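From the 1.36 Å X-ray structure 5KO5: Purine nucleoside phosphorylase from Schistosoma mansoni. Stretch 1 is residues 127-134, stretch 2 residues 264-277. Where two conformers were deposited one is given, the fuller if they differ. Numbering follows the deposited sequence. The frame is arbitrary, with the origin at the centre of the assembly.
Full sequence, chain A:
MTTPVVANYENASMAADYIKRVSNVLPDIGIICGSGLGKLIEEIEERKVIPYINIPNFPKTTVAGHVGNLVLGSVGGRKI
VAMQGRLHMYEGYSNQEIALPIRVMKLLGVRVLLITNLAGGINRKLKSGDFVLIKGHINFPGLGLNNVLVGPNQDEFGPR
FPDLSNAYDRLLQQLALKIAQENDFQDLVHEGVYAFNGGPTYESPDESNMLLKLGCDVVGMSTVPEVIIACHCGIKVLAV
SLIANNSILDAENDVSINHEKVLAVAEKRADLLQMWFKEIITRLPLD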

# COMPACT_ATOMS: atom_id res chain seq x y z
N LYS A 127 27.13 2.76 -8.71
CA LYS A 127 28.06 2.87 -7.60
C LYS A 127 27.67 4.05 -6.73
O LYS A 127 27.03 5.01 -7.18
CB LYS A 127 29.49 3.17 -8.09
CG LYS A 127 30.15 2.13 -8.94
CD LYS A 127 31.57 2.60 -9.22
CE LYS A 127 32.22 1.81 -10.34
NZ LYS A 127 31.48 1.96 -11.61
N SER A 128 28.09 3.99 -5.47
CA SER A 128 27.95 5.14 -4.58
C SER A 128 28.56 6.37 -5.22
O SER A 128 29.68 6.32 -5.75
CB SER A 128 28.67 4.83 -3.26
OG SER A 128 28.54 5.89 -2.33
N GLY A 129 27.83 7.48 -5.19
CA GLY A 129 28.28 8.71 -5.81
C GLY A 129 27.83 8.92 -7.24
O GLY A 129 28.09 9.99 -7.81
N ASP A 130 27.17 7.94 -7.86
CA ASP A 130 26.64 8.11 -9.20
C ASP A 130 25.36 8.93 -9.16
O ASP A 130 24.70 9.04 -8.13
CB ASP A 130 26.34 6.76 -9.85
CG ASP A 130 27.60 6.00 -10.29
OD1 ASP A 130 28.71 6.57 -10.28
OD2 ASP A 130 27.46 4.81 -10.65
N PHE A 131 25.00 9.50 -10.31
CA PHE A 131 23.74 10.21 -10.48
C PHE A 131 22.85 9.41 -11.43
O PHE A 131 23.34 8.87 -12.43
CB PHE A 131 23.95 11.59 -11.08
CG PHE A 131 24.85 12.48 -10.27
CD1 PHE A 131 24.42 12.99 -9.05
CD2 PHE A 131 26.10 12.83 -10.74
CE1 PHE A 131 25.25 13.82 -8.30
CE2 PHE A 131 26.93 13.66 -10.00
CZ PHE A 131 26.50 14.16 -8.78
N VAL A 132 21.56 9.37 -11.14
CA VAL A 132 20.58 8.73 -12.02
C VAL A 132 19.54 9.75 -12.44
O VAL A 132 18.81 10.30 -11.59
CB VAL A 132 19.94 7.50 -11.37
CG1 VAL A 132 18.90 6.90 -12.30
CG2 VAL A 132 21.02 6.47 -11.04
N LEU A 133 19.47 10.03 -13.74
CA LEU A 133 18.36 10.79 -14.30
C LEU A 133 17.13 9.88 -14.29
O LEU A 133 17.13 8.83 -14.92
CB LEU A 133 18.68 11.23 -15.73
CG LEU A 133 20.00 11.97 -15.91
CD1 LEU A 133 20.24 12.29 -17.38
CD2 LEU A 133 20.05 13.23 -15.06
N ILE A 134 16.10 10.28 -13.56
CA ILE A 134 14.93 9.42 -13.43
C ILE A 134 14.07 9.53 -14.67
O ILE A 134 13.70 10.64 -15.09
CB ILE A 134 14.15 9.76 -12.15
CG1 ILE A 134 15.03 9.48 -10.94
CG2 ILE A 134 12.85 8.92 -12.08
CD1 ILE A 134 14.48 10.04 -9.65
N ALA A 264 27.14 11.45 4.08
CA ALA A 264 28.53 11.64 3.68
C ALA A 264 28.68 11.59 2.16
O ALA A 264 29.51 12.31 1.59
CB ALA A 264 29.42 10.60 4.35
N VAL A 265 27.89 10.74 1.49
CA VAL A 265 27.90 10.74 0.03
C VAL A 265 27.33 12.06 -0.50
O VAL A 265 27.87 12.64 -1.44
CB VAL A 265 27.16 9.51 -0.53
CG1 VAL A 265 27.15 9.56 -2.05
CG2 VAL A 265 27.84 8.24 -0.06
N ALA A 266 26.24 12.54 0.10
CA ALA A 266 25.70 13.84 -0.28
C ALA A 266 26.75 14.94 -0.17
O ALA A 266 26.92 15.76 -1.07
CB ALA A 266 24.47 14.18 0.57
N GLU A 267 27.51 14.94 0.93
CA GLU A 267 28.54 15.96 1.10
C GLU A 267 29.62 15.84 0.04
O GLU A 267 30.15 16.85 -0.44
CB GLU A 267 29.12 15.87 2.51
CG GLU A 267 30.08 16.98 2.88
CD GLU A 267 29.58 18.36 2.47
OE1 GLU A 267 28.38 18.66 2.69
OE2 GLU A 267 30.39 19.15 1.94
N LYS A 268 29.95 14.61 -0.36
CA LYS A 268 30.99 14.38 -1.36
C LYS A 268 30.59 14.91 -2.74
O LYS A 268 31.47 15.34 -3.51
CB LYS A 268 31.30 12.89 -1.45
CG LYS A 268 32.30 12.51 -2.52
CD LYS A 268 32.48 11.01 -2.57
CE LYS A 268 33.28 10.58 -3.79
NZ LYS A 268 33.49 9.11 -3.78
N ARG A 269 29.30 14.88 -3.07
CA ARG A 269 28.83 15.27 -4.39
C ARG A 269 28.07 16.60 -4.39
O ARG A 269 27.65 17.05 -5.46
CB ARG A 269 27.92 14.19 -4.99
CG ARG A 269 28.64 12.91 -5.37
CD ARG A 269 29.52 13.12 -6.59
NE ARG A 269 30.02 11.85 -7.10
CZ ARG A 269 31.30 11.56 -7.28
NH1 ARG A 269 32.23 12.47 -7.04
NH2 ARG A 269 31.64 10.36 -7.74
N ALA A 270 27.90 17.23 -3.23
CA ALA A 270 27.03 18.40 -3.12
C ALA A 270 27.48 19.54 -4.03
O ALA A 270 26.65 20.18 -4.69
CB ALA A 270 26.98 18.88 -1.67
N ASP A 271 28.78 19.81 -4.08
CA ASP A 271 29.25 20.96 -4.84
C ASP A 271 29.13 20.72 -6.34
O ASP A 271 28.76 21.64 -7.09
CB ASP A 271 30.68 21.32 -4.43
CG ASP A 271 30.74 21.82 -3.01
OD1 ASP A 271 30.39 23.00 -2.79
OD2 ASP A 271 31.15 21.04 -2.12
N LEU A 272 29.41 19.50 -6.79
CA LEU A 272 29.23 19.17 -8.20
C LEU A 272 27.76 19.26 -8.60
O LEU A 272 27.43 19.80 -9.66
CB LEU A 272 29.77 17.77 -8.48
CG LEU A 272 29.66 17.28 -9.92
CD1 LEU A 272 30.42 18.20 -10.88
CD2 LEU A 272 30.13 15.84 -10.06
N LEU A 273 26.87 18.76 -7.74
CA LEU A 273 25.45 18.82 -8.05
C LEU A 273 24.95 20.26 -8.09
O LEU A 273 24.11 20.61 -8.93
CB LEU A 273 24.68 17.99 -7.03
CG LEU A 273 23.18 17.86 -7.25
CD1 LEU A 273 22.87 17.17 -8.57
CD2 LEU A 273 22.56 17.09 -6.10
N GLN A 274 25.46 21.11 -7.20
CA GLN A 274 25.06 22.52 -7.23
C GLN A 274 25.49 23.17 -8.54
O GLN A 274 24.71 23.90 -9.17
CB GLN A 274 25.67 23.28 -6.06
CG GLN A 274 25.26 24.75 -6.10
CD GLN A 274 26.24 25.69 -5.42
OE1 GLN A 274 27.36 25.31 -5.08
NE2 GLN A 274 25.82 26.93 -5.21
N MET A 275 26.74 22.94 -8.95
CA MET A 275 27.22 23.50 -10.20
C MET A 275 26.38 22.99 -11.37
O MET A 275 26.00 23.76 -12.26
CB MET A 275 28.71 23.13 -10.37
CG MET A 275 29.44 23.83 -11.51
SD MET A 275 29.04 23.14 -13.12
CE MET A 275 29.29 21.42 -12.83
N TRP A 276 26.07 21.70 -11.37
CA TRP A 276 25.30 21.10 -12.45
C TRP A 276 23.92 21.74 -12.55
O TRP A 276 23.49 22.16 -13.63
CB TRP A 276 25.15 19.61 -12.15
CG TRP A 276 24.63 18.76 -13.25
CD1 TRP A 276 24.48 19.09 -14.57
CD2 TRP A 276 24.22 17.39 -13.13
NE1 TRP A 276 23.99 18.01 -15.27
CE2 TRP A 276 23.83 16.95 -14.41
CE3 TRP A 276 24.15 16.50 -12.05
CZ2 TRP A 276 23.36 15.66 -14.64
CZ3 TRP A 276 23.69 15.22 -12.28
CH2 TRP A 276 23.30 14.81 -13.57
N PHE A 277 23.22 21.83 -11.42
CA PHE A 277 21.86 22.37 -11.43
C PHE A 277 21.85 23.87 -11.72
O PHE A 277 20.93 24.36 -12.37
CB PHE A 277 21.13 22.01 -10.14
CG PHE A 277 20.36 20.72 -10.25
CD1 PHE A 277 20.99 19.56 -10.66
CD2 PHE A 277 19.01 20.69 -9.98
CE1 PHE A 277 20.27 18.37 -10.80
CE2 PHE A 277 18.29 19.50 -10.09
CZ PHE A 277 18.93 18.35 -10.51
O HOH W 1 30.45 7.45 -8.24
O HOH W 2 30.87 7.99 -2.87

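The contact joins a tight turn and the strand that leaves it to one side of a helix, and its main bump is Phe 131. Its CA-to-CB bond points toward the helix, chi1 is in the m well, and the ring sits in a hollow lined by four side chains. Trp 276 covers one face, with Phe 131 CG 3.6 Å from Trp 276 CZ3; the ring planes meet obliquely at 59°. Leu 272 meets the edge, its CD2 3.9 Å from Phe 131 CE2, while Leu 273 CD1 lies 4.1 Å from Phe 131 CE1. The aliphatic part of Arg 269 completes the hollow, its CD 3.9 Å from Phe 131 CZ. A flat, broad side chain suits a pocket whose walls come from successive helical turns. Further along the strand, Leu 133 starts out sideways but brings CD2 to within 3.9 Å of Trp 276 CH2.

At the turn, the rule is absence. Gly 129, in a type II turn from Lys 127 to Asp 130, has phi/psi of 92/-5, where a CB would jam against the preceding carbonyl; it would also lie only 3.1 Å from Arg 269 NH2. The missing CB leaves room for the guanidinium of Arg 269, and the CA atoms of Gly 129 and Val 265 lie 6.2 Å apart. Val 265 fills the space beside it, CG1 3.8 Å from Gly 129 N and CG2 3.3 Å from Ser 128 OG.

Arg 269 bends through m, m and t to give the one direct hydrogen bond between the stretches: NE donates to Gly 129 O at 2.8 Å, nearly linear at 176°. One side chain thus serves both packing and polarity. Water extends the polar margin: one molecule accepts from Arg 269 NH2 and donates to Ser 128 O and Asp 130 OD1, and another links Lys 268 NZ to Ser 128 OG.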